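Local coordinates for protein transcriptional regulator ComR (Streptococcus vestibularis F0396, PDB 6HU8) that probably controls competence genes as an RNPP-family regulator, with a helix-turn-helix domain for binding DNA and a TPR domain for sensing a signalling peptide, at residues R35-I38 with R39-G43; T122-I125 with L126-I129; K182-D185 with R186-R190; P197-D200 with A201-I204; A254-L258 with I259-N263. All coordinates share one frame; numbering follows the deposited sequence.

In the fold
All five contacts are local, each made within a single helix or at one of its ends, and each on a different helix. Contact 1 lies in the helix-turn-helix part; contacts 2 to 5 belong to the tetratricopeptide part, and the centres of contacts 1 and 5 are about 50 Å apart. Contact 1 is mostly buried and rich in charge. Contacts 2 and 3 are mid-helix, half sunk, with apolar pairs inward and charged groups outward. Contact 4 begins helix 200-219; backbone and amide bonds dominate there, as at contact 5, the more exposed end of helix 246-261. Capping bonds are thus added where a helix starts or stops, as at contacts 4 and 5 and at the Schellman end of contact 1.

Contact 1: R35-I38 with R39-G43; sequences RQLI and RIEKG
The guanidinium group of Arg-39 folds back along helix 34-41 until one face lies over the backbone of Arg-35, whose carbonyl O sits 3.6 Å above the plane, over its centre. A bend at chi3 (-65°) makes this return possible and brings Arg-39 NH2 to 3.6 Å from Gln-36 CG, with guanidinium and amide planes 77° apart. This flank is tight: helix 139-152 packs on Gln-36 and Arg-39, and Glu-117 forms a salt bridge with Arg-39 NE. Leu-37 and Glu-41 are buried as well. Leu-37 CD1 lies 3.6 Å from Glu-41 OE2, and that carboxylate is held by salt bridges from Arg-15 and Arg-22. The looser side belongs to Ile-38 and the exposed Lys-42, which run side by side in the same direction with Ile-38 CG2 3.8 Å from Lys-42 CD. Gly-43 then closes the helix in a Schellman motif at positive phi (82°), its N bonded to Ile-40 O at 3.0 Å. By its position in the cro/C1-type domain this is probably the recognition helix. Arg-35 also forms salt bridges, with Glu-146 and Asp-147, so both arginines engage acidic residues of the tetratricopeptide part. Such pairing is consistent with an apo state whose positive charge is partly neutralised and less available to DNA.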
loop_
_atom_site.group_PDB
_atom_site.type_symbol
_atom_site.label_atom_id
_atom_site.label_comp_id
_atom_site.label_asym_id
_atom_site.label_seq_id
_atom_site.Cartn_x
_atom_site.Cartn_y
_atom_site.Cartn_z
ATOM N N ARG A 35 6.027 20.205 4.315
ATOM C CA ARG A 35 4.587 20.369 4.124
ATOM C C ARG A 35 3.806 19.561 5.169
ATOM O O ARG A 35 2.736 19.985 5.605
ATOM C CB ARG A 35 4.171 19.956 2.714
ATOM C CG ARG A 35 4.639 20.929 1.635
ATOM C CD ARG A 35 4.115 20.521 0.263
ATOM N NE ARG A 35 4.763 19.303 -0.209
ATOM C CZ ARG A 35 4.509 18.712 -1.373
ATOM N NH1 ARG A 35 3.616 19.223 -2.218
ATOM N NH2 ARG A 35 5.155 17.602 -1.694
ATOM N N GLN A 36 4.353 18.414 5.564
ATOM C CA GLN A 36 3.801 17.640 6.686
ATOM C C GLN A 36 3.796 18.476 7.965
ATOM O O GLN A 36 2.795 18.542 8.668
ATOM C CB GLN A 36 4.604 16.352 6.895
ATOM C CG GLN A 36 4.268 15.225 5.906
ATOM C CD GLN A 36 5.289 14.129 5.928
ATOM O OE1 GLN A 36 6.247 14.183 6.700
ATOM N NE2 GLN A 36 5.106 13.122 5.081
ATOM N N LEU A 37 4.922 19.119 8.267
ATOM C CA LEU A 37 5.002 20.005 9.442
ATOM C C LEU A 37 4.006 21.160 9.348
ATOM O O LEU A 37 3.282 21.431 10.297
ATOM C CB LEU A 37 6.430 20.549 9.626
ATOM C CG LEU A 37 6.627 21.527 10.810
ATOM C CD1 LEU A 37 6.184 20.905 12.142
ATOM C CD2 LEU A 37 8.080 21.960 10.906
ATOM N N ILE A 38 3.964 21.856 8.213
ATOM C CA ILE A 38 2.983 22.937 8.051
ATOM C C ILE A 38 1.514 22.532 8.316
ATOM O O ILE A 38 0.774 23.282 8.944
ATOM C CB ILE A 38 3.093 23.553 6.641
ATOM C CG1 ILE A 38 4.402 24.341 6.543
ATOM C CG2 ILE A 38 1.958 24.523 6.382
ATOM C CD1 ILE A 38 4.736 24.789 5.122
ATOM N N ARG A 39 1.093 21.359 7.841
ATOM C CA ARG A 39 -0.280 20.912 8.040
ATOM C C ARG A 39 -0.537 20.649 9.527
ATOM O O ARG A 39 -1.639 20.890 10.034
ATOM C CB ARG A 39 -0.575 19.647 7.208
ATOM C CG ARG A 39 -0.768 19.934 5.716
ATOM C CD ARG A 39 -1.272 18.722 4.939
ATOM N NE ARG A 39 -0.316 17.618 4.914
ATOM C CZ ARG A 39 0.612 17.460 3.976
ATOM N NH1 ARG A 39 0.718 18.354 2.991
ATOM N NH2 ARG A 39 1.443 16.429 4.028
ATOM N N ILE A 40 0.487 20.168 10.227
ATOM C CA ILE A 40 0.363 19.946 11.675
ATOM C C ILE A 40 0.235 21.286 12.395
ATOM O O ILE A 40 -0.703 21.493 13.171
ATOM C CB ILE A 40 1.575 19.147 12.233
ATOM C CG1 ILE A 40 1.548 17.702 11.721
ATOM C CG2 ILE A 40 1.630 19.215 13.775
ATOM C CD1 ILE A 40 2.816 16.925 12.032
ATOM N N GLU A 41 1.157 22.216 12.113
ATOM C CA GLU A 41 1.145 23.512 12.793
ATOM C C GLU A 41 -0.114 24.317 12.490
ATOM O O GLU A 41 -0.517 25.147 13.302
ATOM C CB GLU A 41 2.385 24.339 12.425
ATOM C CG GLU A 41 3.696 23.721 12.966
ATOM C CD GLU A 41 4.928 24.603 12.754
ATOM O OE1 GLU A 41 4.843 25.590 11.996
ATOM O OE2 GLU A 41 5.989 24.308 13.347
ATOM N N LYS A 42 -0.753 24.061 11.350
ATOM C CA LYS A 42 -1.966 24.799 10.988
ATOM C C LYS A 42 -3.228 24.119 11.519
ATOM O O LYS A 42 -4.327 24.608 11.293
ATOM C CB LYS A 42 -2.086 24.948 9.469
ATOM C CG LYS A 42 -1.236 26.044 8.848
ATOM C CD LYS A 42 -1.355 26.014 7.331
ATOM C CE LYS A 42 -0.966 27.339 6.702
ATOM N NZ LYS A 42 0.192 27.988 7.388
ATOM N N GLY A 43 -3.073 22.983 12.195
ATOM C CA GLY A 43 -4.218 22.253 12.724
ATOM C C GLY A 43 -4.903 21.365 11.690
ATOM O O GLY A 43 -5.944 20.778 11.970
#

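Contact 2: T122-I125 with L126-I129; sequences TLDI and LENI
Four successive i to i+4 backbone bonds, from Leu-126 N to Thr-122 O (3.2 Å) through to Ile-129 N to Ile-125 O (3.0 Å), join 122-125 to 126-129 as regular alpha helix. This is the middle of helix 117-131, one of the stacked helices of the tetratricopeptide-type domain. Its side chains sort into apolar and polar ridges. Ile-125 and Ile-129 lie alongside each other, pointing the same way. The CG2 branch of Ile-125 is anti to its own N, while CG1 of Ile-129 stands beside the backbone N (chi1 -64°) and is continued by an extended chi2; the result is a contact of 3.8 Å between Ile-125 CG2 and Ile-129 CD1. Helix 160-173 receives both residues, with Tyr-168 against Ile-125 and Tyr-171 against Ile-129. Thr-122 and Leu-126 repeat the side-by-side arrangement more loosely, Thr-122 CG2 being 4.1 Å from Leu-126 CD1, and Leu-126 goes on to meet Leu-85 and Ile-104. The polar ridge looks unfavourable by itself, because Asp-124 OD1 and Glu-127 OE2 are like charges only 4.3 Å apart. Arg-138 answers this through NH2, which forms salt bridges with both carboxylates and also donates to Asn-128 OD1. The other end of that amide, ND2, is bonded to the hydroxyl of Tyr-168, so two partners fix its rotation. Finally, Asp-124 O accepts from Asn-128 N at 2.8 Å and has Asn-128 CG only 3.3 Å away.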
loop_
_atom_site.group_PDB
_atom_site.type_symbol
_atom_site.label_atom_id
_atom_site.label_comp_id
_atom_site.label_asym_id
_atom_site.label_seq_id
_atom_site.Cartn_x
_atom_site.Cartn_y
_atom_site.Cartn_z
ATOM N N THR A 122 -4.108 6.023 4.117
ATOM C CA THR A 122 -4.344 4.604 3.888
ATOM C C THR A 122 -5.794 4.364 3.483
ATOM O O THR A 122 -6.074 3.571 2.569
ATOM C CB THR A 122 -3.993 3.757 5.135
ATOM O OG1 THR A 122 -2.574 3.541 5.169
ATOM C CG2 THR A 122 -4.684 2.407 5.079
ATOM N N LEU A 123 -6.715 5.062 4.143
ATOM C CA LEU A 123 -8.129 4.901 3.830
ATOM C C LEU A 123 -8.435 5.449 2.434
ATOM O O LEU A 123 -9.143 4.819 1.656
ATOM C CB LEU A 123 -8.992 5.586 4.885
ATOM C CG LEU A 123 -8.877 4.963 6.286
ATOM C CD1 LEU A 123 -9.767 5.679 7.309
ATOM C CD2 LEU A 123 -9.190 3.470 6.242
ATOM N N ASP A 124 -7.891 6.625 2.126
ATOM C CA ASP A 124 -8.064 7.223 0.808
ATOM C C ASP A 124 -7.526 6.315 -0.310
ATOM O O ASP A 124 -8.161 6.185 -1.357
ATOM C CB ASP A 124 -7.368 8.583 0.745
ATOM C CG ASP A 124 -8.176 9.691 1.405
ATOM O OD1 ASP A 124 -9.425 9.615 1.417
ATOM O OD2 ASP A 124 -7.553 10.652 1.895
ATOM N N ILE A 125 -6.354 5.713 -0.091
ATOM C CA ILE A 125 -5.726 4.852 -1.099
ATOM C C ILE A 125 -6.577 3.627 -1.414
ATOM O O ILE A 125 -6.855 3.340 -2.575
ATOM C CB ILE A 125 -4.326 4.362 -0.657
ATOM C CG1 ILE A 125 -3.312 5.499 -0.705
ATOM C CG2 ILE A 125 -3.848 3.193 -1.539
ATOM C CD1 ILE A 125 -1.954 5.107 -0.138
ATOM N N LEU A 126 -6.969 2.891 -0.380
ATOM C CA LEU A 126 -7.849 1.747 -0.549
ATOM C C LEU A 126 -9.111 2.136 -1.304
ATOM O O LEU A 126 -9.553 1.424 -2.209
ATOM C CB LEU A 126 -8.223 1.153 0.813
ATOM C CG LEU A 126 -7.085 0.467 1.561
ATOM C CD1 LEU A 126 -7.493 0.186 2.993
ATOM C CD2 LEU A 126 -6.706 -0.820 0.844
ATOM N N GLU A 127 -9.685 3.273 -0.928
ATOM C CA GLU A 127 -10.929 3.727 -1.526
ATOM C C GLU A 127 -10.732 4.109 -2.992
ATOM O O GLU A 127 -11.537 3.724 -3.838
ATOM C CB GLU A 127 -11.498 4.908 -0.745
ATOM C CG GLU A 127 -12.913 5.278 -1.145
ATOM C CD GLU A 127 -13.357 6.609 -0.555
ATOM O OE1 GLU A 127 -14.437 6.650 0.065
ATOM O OE2 GLU A 127 -12.633 7.615 -0.724
ATOM N N ASN A 128 -9.669 4.862 -3.286
ATOM C CA ASN A 128 -9.395 5.301 -4.650
ATOM C C ASN A 128 -9.155 4.109 -5.591
ATOM O O ASN A 128 -9.803 3.997 -6.625
ATOM C CB ASN A 128 -8.203 6.265 -4.674
ATOM C CG ASN A 128 -8.577 7.686 -4.225
ATOM O OD1 ASN A 128 -9.726 7.955 -3.884
ATOM N ND2 ASN A 128 -7.598 8.595 -4.221
ATOM N N ILE A 129 -8.245 3.212 -5.225
ATOM C CA ILE A 129 -7.972 2.028 -6.036
ATOM C C ILE A 129 -9.232 1.165 -6.203
ATOM O O ILE A 129 -9.612 0.842 -7.328
ATOM C CB ILE A 129 -6.831 1.158 -5.434
ATOM C CG1 ILE A 129 -5.510 1.929 -5.433
ATOM C CG2 ILE A 129 -6.672 -0.154 -6.214
ATOM C CD1 ILE A 129 -4.375 1.219 -4.735
#

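Contact 3: K182-D185 with R186-R190; sequences KIFD and RIVDR
Val-188 sets its CG2 methyl over one face of the Phe-184 ring, a CH-pi contact in which the methyl carbon is 3.6 Å from the ring centroid and 16° off the normal. Two torsions bring the groups together. Phe-184 CG is anti to the backbone N (chi1 -179°), which carries the ring outward with a slight lean toward the next turn, where Val-188 sits. Val-188 places CG1 anti to N (chi1 174°), leaving CG2 beside N and turned back to the ring. Slightly off centre, that methyl touches the far rim, with Val-188 CG2 3.5 Å from both Phe-184 CE2 and CZ. It also lies 3.2 Å from Phe-184 O, the oxygen that accepts the backbone N-H of Val-188. Tyr-179 meets the Phe-184 ring edge-to-face, and helix 200-219 packs against the pair with Ile-213 and Leu-216. On another strip of helix 181-192, Ile-183 and Ile-187 touch more loosely, Ile-183 CG2 being 4.3 Å from Ile-187 CG1; both rest on Phe-149. Exposed Arg-186 behaves differently. Its chain bends at chi2, which is far from a staggered value, and at chi3, and the edge of its guanidinium passes Ile-183, with Arg-186 NH1 4.3 Å from Ile-183 CG1. Asp-185 OD2 has long, weak ion pairs with Lys-181 and Lys-224. The chemistry is therefore lopsided: dispersion and CH-pi contact set the inward conformers, whereas the ion pairs of Asp-185 on the outer side are long and weak.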
loop_
_atom_site.group_PDB
_atom_site.type_symbol
_atom_site.label_atom_id
_atom_site.label_comp_id
_atom_site.label_asym_id
_atom_site.label_seq_id
_atom_site.Cartn_x
_atom_site.Cartn_y
_atom_site.Cartn_z
ATOM N N LYS A 182 14.439 4.125 -12.553
ATOM C CA LYS A 182 15.271 4.032 -11.353
ATOM C C LYS A 182 14.416 3.828 -10.109
ATOM O O LYS A 182 14.743 3.005 -9.237
ATOM C CB LYS A 182 16.140 5.284 -11.186
ATOM C CG LYS A 182 17.160 5.488 -12.302
ATOM C CD LYS A 182 17.864 6.852 -12.189
ATOM C CE LYS A 182 18.453 7.266 -13.546
ATOM N NZ LYS A 182 19.252 8.530 -13.506
ATOM N N ILE A 183 13.340 4.610 -10.018
ATOM C CA ILE A 183 12.433 4.513 -8.884
ATOM C C ILE A 183 11.773 3.139 -8.848
ATOM O O ILE A 183 11.772 2.471 -7.805
ATOM C CB ILE A 183 11.342 5.593 -8.928
ATOM C CG1 ILE A 183 11.947 6.983 -8.680
ATOM C CG2 ILE A 183 10.245 5.283 -7.913
ATOM C CD1 ILE A 183 10.918 8.075 -8.659
ATOM N N PHE A 184 11.223 2.724 -9.988
ATOM C CA PHE A 184 10.540 1.436 -10.078
ATOM C C PHE A 184 11.443 0.294 -9.618
ATOM O O PHE A 184 11.073 -0.491 -8.739
ATOM C CB PHE A 184 10.053 1.185 -11.508
ATOM C CG PHE A 184 9.300 -0.118 -11.677
ATOM C CD1 PHE A 184 7.966 -0.225 -11.287
ATOM C CD2 PHE A 184 9.927 -1.238 -12.226
ATOM C CE1 PHE A 184 7.267 -1.427 -11.439
ATOM C CE2 PHE A 184 9.236 -2.449 -12.383
ATOM C CZ PHE A 184 7.905 -2.539 -11.995
ATOM N N ASP A 185 12.642 0.216 -10.183
ATOM C CA ASP A 185 13.551 -0.871 -9.831
ATOM C C ASP A 185 13.942 -0.826 -8.355
ATOM O O ASP A 185 14.097 -1.867 -7.721
ATOM C CB ASP A 185 14.815 -0.843 -10.704
ATOM C CG ASP A 185 14.530 -1.148 -12.169
ATOM O OD1 ASP A 185 13.379 -1.498 -12.502
ATOM O OD2 ASP A 185 15.462 -1.041 -12.997
ATOM N N ARG A 186 14.110 0.372 -7.803
ATOM C CA ARG A 186 14.449 0.481 -6.390
ATOM C C ARG A 186 13.308 -0.041 -5.528
ATOM O O ARG A 186 13.527 -0.780 -4.568
ATOM C CB ARG A 186 14.764 1.924 -5.999
ATOM C CG ARG A 186 15.176 2.081 -4.534
ATOM C CD ARG A 186 14.505 3.284 -3.861
ATOM N NE ARG A 186 14.353 4.419 -4.773
ATOM C CZ ARG A 186 15.241 5.406 -4.915
ATOM N NH1 ARG A 186 15.003 6.398 -5.769
ATOM N NH2 ARG A 186 16.364 5.403 -4.202
ATOM N N ILE A 187 12.086 0.348 -5.871
ATOM C CA ILE A 187 10.930 -0.084 -5.086
ATOM C C ILE A 187 10.737 -1.600 -5.196
ATOM O O ILE A 187 10.619 -2.296 -4.176
ATOM C CB ILE A 187 9.648 0.656 -5.530
ATOM C CG1 ILE A 187 9.694 2.124 -5.083
ATOM C CG2 ILE A 187 8.419 -0.001 -4.958
ATOM C CD1 ILE A 187 9.810 2.288 -3.584
ATOM N N VAL A 188 10.734 -2.113 -6.430
ATOM C CA VAL A 188 10.573 -3.549 -6.662
ATOM C C VAL A 188 11.612 -4.326 -5.875
ATOM O O VAL A 188 11.282 -5.290 -5.188
ATOM C CB VAL A 188 10.693 -3.924 -8.165
ATOM C CG1 VAL A 188 10.677 -5.436 -8.341
ATOM C CG2 VAL A 188 9.570 -3.287 -8.962
ATOM N N ASP A 189 12.866 -3.885 -5.957
ATOM C CA ASP A 189 13.953 -4.599 -5.303
ATOM C C ASP A 189 13.762 -4.653 -3.787
ATOM O O ASP A 189 14.049 -5.667 -3.145
ATOM C CB ASP A 189 15.301 -3.957 -5.651
ATOM C CG ASP A 189 16.446 -4.533 -4.834
ATOM O OD1 ASP A 189 16.843 -5.686 -5.103
ATOM O OD2 ASP A 189 16.934 -3.843 -3.906
ATOM N N ARG A 190 13.263 -3.564 -3.215
ATOM C CA ARG A 190 13.083 -3.512 -1.772
ATOM C C ARG A 190 11.843 -4.301 -1.362
ATOM O O ARG A 190 11.824 -4.936 -0.307
ATOM C CB ARG A 190 12.996 -2.060 -1.290
ATOM C CG ARG A 190 13.194 -1.921 0.201
ATOM C CD ARG A 190 14.515 -2.558 0.624
ATOM N NE ARG A 190 15.664 -1.733 0.250
ATOM C CZ ARG A 190 16.933 -2.127 0.344
ATOM N NH1 ARG A 190 17.221 -3.344 0.800
ATOM N NH2 ARG A 190 17.915 -1.302 -0.017
#

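Contact 4: P197-D200 with A201-I204; sequences PTDD and AYNI
The ring of Tyr-202 is approached at a slant by Pro-197, whose CG lies 3.5 Å from Tyr-202 CD2, while Asn-203 OD1 lies in the ring plane at its edge. The amide of Asn-203 in turn slides past the proline in the opposite direction, OD1 reaching 3.2 Å from Pro-197 CD. Its other end donates nearly within its own plane: Asn-203 ND2 to Pro-197 O is 3.0 Å, and Ser-240 OG is a second partner of ND2. The carboxylate of Asp-199, turned 34° from the Tyr-202 ring, crosses beside Tyr-202 CB, 3.2 Å from Asp-199 OD2. With CG anti to N (chi1 178°), Asp-199 can direct OD1 to the first turn, where it accepts a weak bond from Tyr-202 N at 3.4 Å. The backbone is firmer, with Asn-203 N bonded to Asp-199 O at 2.9 Å and Ile-204 N to Asp-200 O at 2.7 Å. Beyond the turn, Tyr-202 OH bonds to Phe-158 O, and Asp-200 shares Ser-240 with Asn-203. Together these features make an N-cap, with Asp-199 starting helix 200-219 of the tetratricopeptide-type array and the asparagine tying the incoming loop down.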
loop_
_atom_site.group_PDB
_atom_site.type_symbol
_atom_site.label_atom_id
_atom_site.label_comp_id
_atom_site.label_asym_id
_atom_site.label_seq_id
_atom_site.Cartn_x
_atom_site.Cartn_y
_atom_site.Cartn_z
ATOM N N PRO A 197 6.173 -12.205 7.376
ATOM C CA PRO A 197 5.808 -12.471 8.770
ATOM C C PRO A 197 4.542 -13.303 8.923
ATOM O O PRO A 197 3.881 -13.599 7.927
ATOM C CB PRO A 197 5.572 -11.066 9.324
ATOM C CG PRO A 197 4.955 -10.342 8.151
ATOM C CD PRO A 197 5.620 -10.919 6.907
ATOM N N THR A 198 4.217 -13.661 10.163
ATOM C CA THR A 198 2.915 -14.233 10.504
ATOM C C THR A 198 1.953 -13.083 10.795
ATOM O O THR A 198 1.831 -12.610 11.934
ATOM C CB THR A 198 3.004 -15.201 11.716
ATOM O OG1 THR A 198 3.605 -16.431 11.292
ATOM C CG2 THR A 198 1.621 -15.526 12.274
ATOM N N ASP A 199 1.296 -12.623 9.735
ATOM C CA ASP A 199 0.445 -11.442 9.771
ATOM C C ASP A 199 -0.236 -11.344 8.426
ATOM O O ASP A 199 0.352 -10.857 7.443
ATOM C CB ASP A 199 1.259 -10.184 10.076
ATOM C CG ASP A 199 0.422 -8.907 10.072
ATOM O OD1 ASP A 199 -0.819 -8.970 9.968
ATOM O OD2 ASP A 199 1.022 -7.825 10.200
ATOM N N ASP A 200 -1.471 -11.834 8.382
ATOM C CA ASP A 200 -2.229 -11.912 7.136
ATOM C C ASP A 200 -2.487 -10.529 6.527
ATOM O O ASP A 200 -2.377 -10.368 5.319
ATOM C CB ASP A 200 -3.554 -12.638 7.363
ATOM C CG ASP A 200 -3.371 -14.135 7.613
ATOM O OD1 ASP A 200 -2.239 -14.655 7.473
ATOM O OD2 ASP A 200 -4.380 -14.793 7.930
ATOM N N ALA A 201 -2.833 -9.547 7.361
ATOM C CA ALA A 201 -3.066 -8.191 6.871
ATOM C C ALA A 201 -1.847 -7.685 6.112
ATOM O O ALA A 201 -1.966 -7.151 4.998
ATOM C CB ALA A 201 -3.399 -7.257 8.017
ATOM N N TYR A 202 -0.672 -7.874 6.710
ATOM C CA TYR A 202 0.573 -7.424 6.098
ATOM C C TYR A 202 0.840 -8.207 4.818
ATOM O O TYR A 202 1.213 -7.638 3.770
ATOM C CB TYR A 202 1.750 -7.580 7.072
ATOM C CG TYR A 202 3.070 -7.082 6.504
ATOM C CD1 TYR A 202 3.462 -5.755 6.654
ATOM C CD2 TYR A 202 3.917 -7.936 5.809
ATOM C CE1 TYR A 202 4.663 -5.302 6.140
ATOM C CE2 TYR A 202 5.112 -7.488 5.288
ATOM C CZ TYR A 202 5.480 -6.172 5.454
ATOM O OH TYR A 202 6.672 -5.720 4.926
ATOM N N ASN A 203 0.643 -9.517 4.894
ATOM C CA ASN A 203 0.917 -10.375 3.752
ATOM C C ASN A 203 -0.057 -10.117 2.613
ATOM O O ASN A 203 0.305 -10.267 1.451
ATOM C CB ASN A 203 0.881 -11.840 4.158
ATOM C CG ASN A 203 2.036 -12.212 5.052
ATOM O OD1 ASN A 203 3.015 -11.475 5.148
ATOM N ND2 ASN A 203 1.932 -13.351 5.716
ATOM N N ILE A 204 -1.285 -9.716 2.926
ATOM C CA ILE A 204 -2.220 -9.385 1.853
ATOM C C ILE A 204 -1.778 -8.103 1.129
ATOM O O ILE A 204 -1.827 -8.037 -0.098
ATOM C CB ILE A 204 -3.648 -9.241 2.379
ATOM C CG1 ILE A 204 -4.173 -10.631 2.756
ATOM C CG2 ILE A 204 -4.545 -8.666 1.323
ATOM C CD1 ILE A 204 -5.656 -10.692 3.063
#

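Contact 5: A254-L258 with I259-N263; sequences AKYEL and IHNGN
Glu-257 O is gripped by two backbone N-H groups of the helix end: Asn-263 N at 2.9 Å, a bond with a 166° N-H...O angle, and Asn-261 N at 3.2 Å, a weak one. The first donor stands above the carbonyl plane, as the turn comes round to close the helix. Asn-261 N also reaches weakly to Tyr-256 O, whose main donor is His-260 N at 2.7 Å. Gly-262 permits this reversal with positive phi, and its CA makes a CA-H...O contact of 3.2 Å to Leu-258 O. Among the side chains, Glu-257 bends at chi2 (-68°) and presents OE2 to Asn-261 ND2, 3.2 Å away. That bond is nearly straight at 172°; it leaves in the plane of the amide but meets the carboxylate from above its plane. The same ND2 lies 3.7 Å from Tyr-256 CE2, with amide and ring planes steeply inclined. Tyr-256 and His-260 run side by side, near parallel but slid so far apart that they barely overlap, and touch through Tyr-256 CE1 and His-260 CD2 at 3.6 Å. Phe-226 and Phe-223 stack on Tyr-256 and His-260 respectively. Asn-263 is the N-cap of the next helix, 264-279, its OD1 accepting from Lys-266 N. One short turn thus ends one helix and begins another, and the neutral amide of Asn-261 probably helps to stabilise the negative charge of the buried Glu-257.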
loop_
_atom_site.group_PDB
_atom_site.type_symbol
_atom_site.label_atom_id
_atom_site.label_comp_id
_atom_site.label_asym_id
_atom_site.label_seq_id
_atom_site.Cartn_x
_atom_site.Cartn_y
_atom_site.Cartn_z
ATOM N N ALA A 254 1.979 -17.860 -16.676
ATOM C CA ALA A 254 1.605 -18.320 -18.003
ATOM C C ALA A 254 1.755 -17.219 -19.058
ATOM O O ALA A 254 2.264 -17.473 -20.157
ATOM C CB ALA A 254 0.173 -18.851 -17.989
ATOM N N LYS A 255 1.314 -16.010 -18.719
ATOM C CA LYS A 255 1.378 -14.874 -19.637
ATOM C C LYS A 255 2.825 -14.491 -19.927
ATOM O O LYS A 255 3.170 -14.122 -21.056
ATOM C CB LYS A 255 0.598 -13.678 -19.069
ATOM C CG LYS A 255 -0.892 -13.712 -19.452
ATOM C CD LYS A 255 -1.775 -13.116 -18.388
ATOM C CE LYS A 255 -2.944 -12.346 -18.993
ATOM N NZ LYS A 255 -3.786 -13.102 -19.950
ATOM N N TYR A 256 3.667 -14.581 -18.904
ATOM C CA TYR A 256 5.110 -14.389 -19.058
ATOM C C TYR A 256 5.735 -15.393 -20.050
ATOM O O TYR A 256 6.461 -15.002 -20.990
ATOM C CB TYR A 256 5.789 -14.498 -17.689
ATOM C CG TYR A 256 7.293 -14.592 -17.775
ATOM C CD1 TYR A 256 8.068 -13.466 -18.043
ATOM C CD2 TYR A 256 7.939 -15.812 -17.607
ATOM C CE1 TYR A 256 9.450 -13.556 -18.132
ATOM C CE2 TYR A 256 9.308 -15.911 -17.699
ATOM C CZ TYR A 256 10.057 -14.785 -17.965
ATOM O OH TYR A 256 11.420 -14.896 -18.048
ATOM N N GLU A 257 5.462 -16.682 -19.839
ATOM C CA GLU A 257 5.968 -17.732 -20.727
ATOM C C GLU A 257 5.491 -17.532 -22.166
ATOM O O GLU A 257 6.267 -17.678 -23.112
ATOM C CB GLU A 257 5.555 -19.125 -20.225
ATOM C CG GLU A 257 6.251 -19.546 -18.953
ATOM C CD GLU A 257 7.751 -19.788 -19.134
ATOM O OE1 GLU A 257 8.455 -19.888 -18.099
ATOM O OE2 GLU A 257 8.223 -19.892 -20.297
ATOM N N LEU A 258 4.211 -17.210 -22.322
ATOM C CA LEU A 258 3.635 -16.884 -23.625
ATOM C C LEU A 258 4.306 -15.681 -24.289
ATOM O O LEU A 258 4.828 -15.779 -25.403
ATOM C CB LEU A 258 2.152 -16.573 -23.476
ATOM C CG LEU A 258 1.068 -17.451 -24.066
ATOM C CD1 LEU A 258 -0.166 -16.583 -24.183
ATOM C CD2 LEU A 258 1.469 -18.026 -25.413
ATOM N N ILE A 259 4.242 -14.534 -23.617
ATOM C CA ILE A 259 4.656 -13.274 -24.220
ATOM C C ILE A 259 6.163 -13.152 -24.308
ATOM O O ILE A 259 6.705 -12.738 -25.343
ATOM C CB ILE A 259 4.122 -12.057 -23.435
ATOM C CG1 ILE A 259 2.592 -12.024 -23.469
ATOM C CG2 ILE A 259 4.717 -10.759 -23.987
ATOM C CD1 ILE A 259 2.005 -10.843 -22.722
ATOM N N HIS A 260 6.855 -13.499 -23.228
ATOM C CA HIS A 260 8.291 -13.283 -23.233
ATOM C C HIS A 260 9.086 -14.448 -23.849
ATOM O O HIS A 260 10.076 -14.224 -24.546
ATOM C CB HIS A 260 8.798 -13.004 -21.829
ATOM C CG HIS A 260 10.221 -12.563 -21.795
ATOM N ND1 HIS A 260 10.654 -11.412 -22.415
ATOM C CD2 HIS A 260 11.319 -13.118 -21.227
ATOM C CE1 HIS A 260 11.951 -11.271 -22.228
ATOM N NE2 HIS A 260 12.382 -12.297 -21.515
ATOM N N ASN A 261 8.688 -15.686 -23.594
ATOM C CA ASN A 261 9.473 -16.786 -24.119
ATOM C C ASN A 261 8.841 -17.461 -25.329
ATOM O O ASN A 261 9.451 -18.334 -25.931
ATOM C CB ASN A 261 9.735 -17.815 -23.026
ATOM C CG ASN A 261 10.699 -17.310 -21.978
ATOM O OD1 ASN A 261 11.614 -16.543 -22.267
ATOM N ND2 ASN A 261 10.480 -17.712 -20.750
ATOM N N GLY A 262 7.627 -17.058 -25.689
ATOM C CA GLY A 262 6.915 -17.706 -26.778
ATOM C C GLY A 262 6.744 -19.188 -26.538
ATOM O O GLY A 262 6.689 -19.976 -27.487
ATOM N N ASN A 263 6.664 -19.582 -25.269
ATOM C CA ASN A 263 6.550 -20.993 -24.927
ATOM C C ASN A 263 5.106 -21.420 -24.616
ATOM O O ASN A 263 4.612 -21.219 -23.497
ATOM C CB ASN A 263 7.464 -21.311 -23.735
ATOM C CG ASN A 263 7.630 -22.805 -23.508
ATOM O OD1 ASN A 263 6.796 -23.607 -23.935
ATOM N ND2 ASN A 263 8.713 -23.187 -22.837
#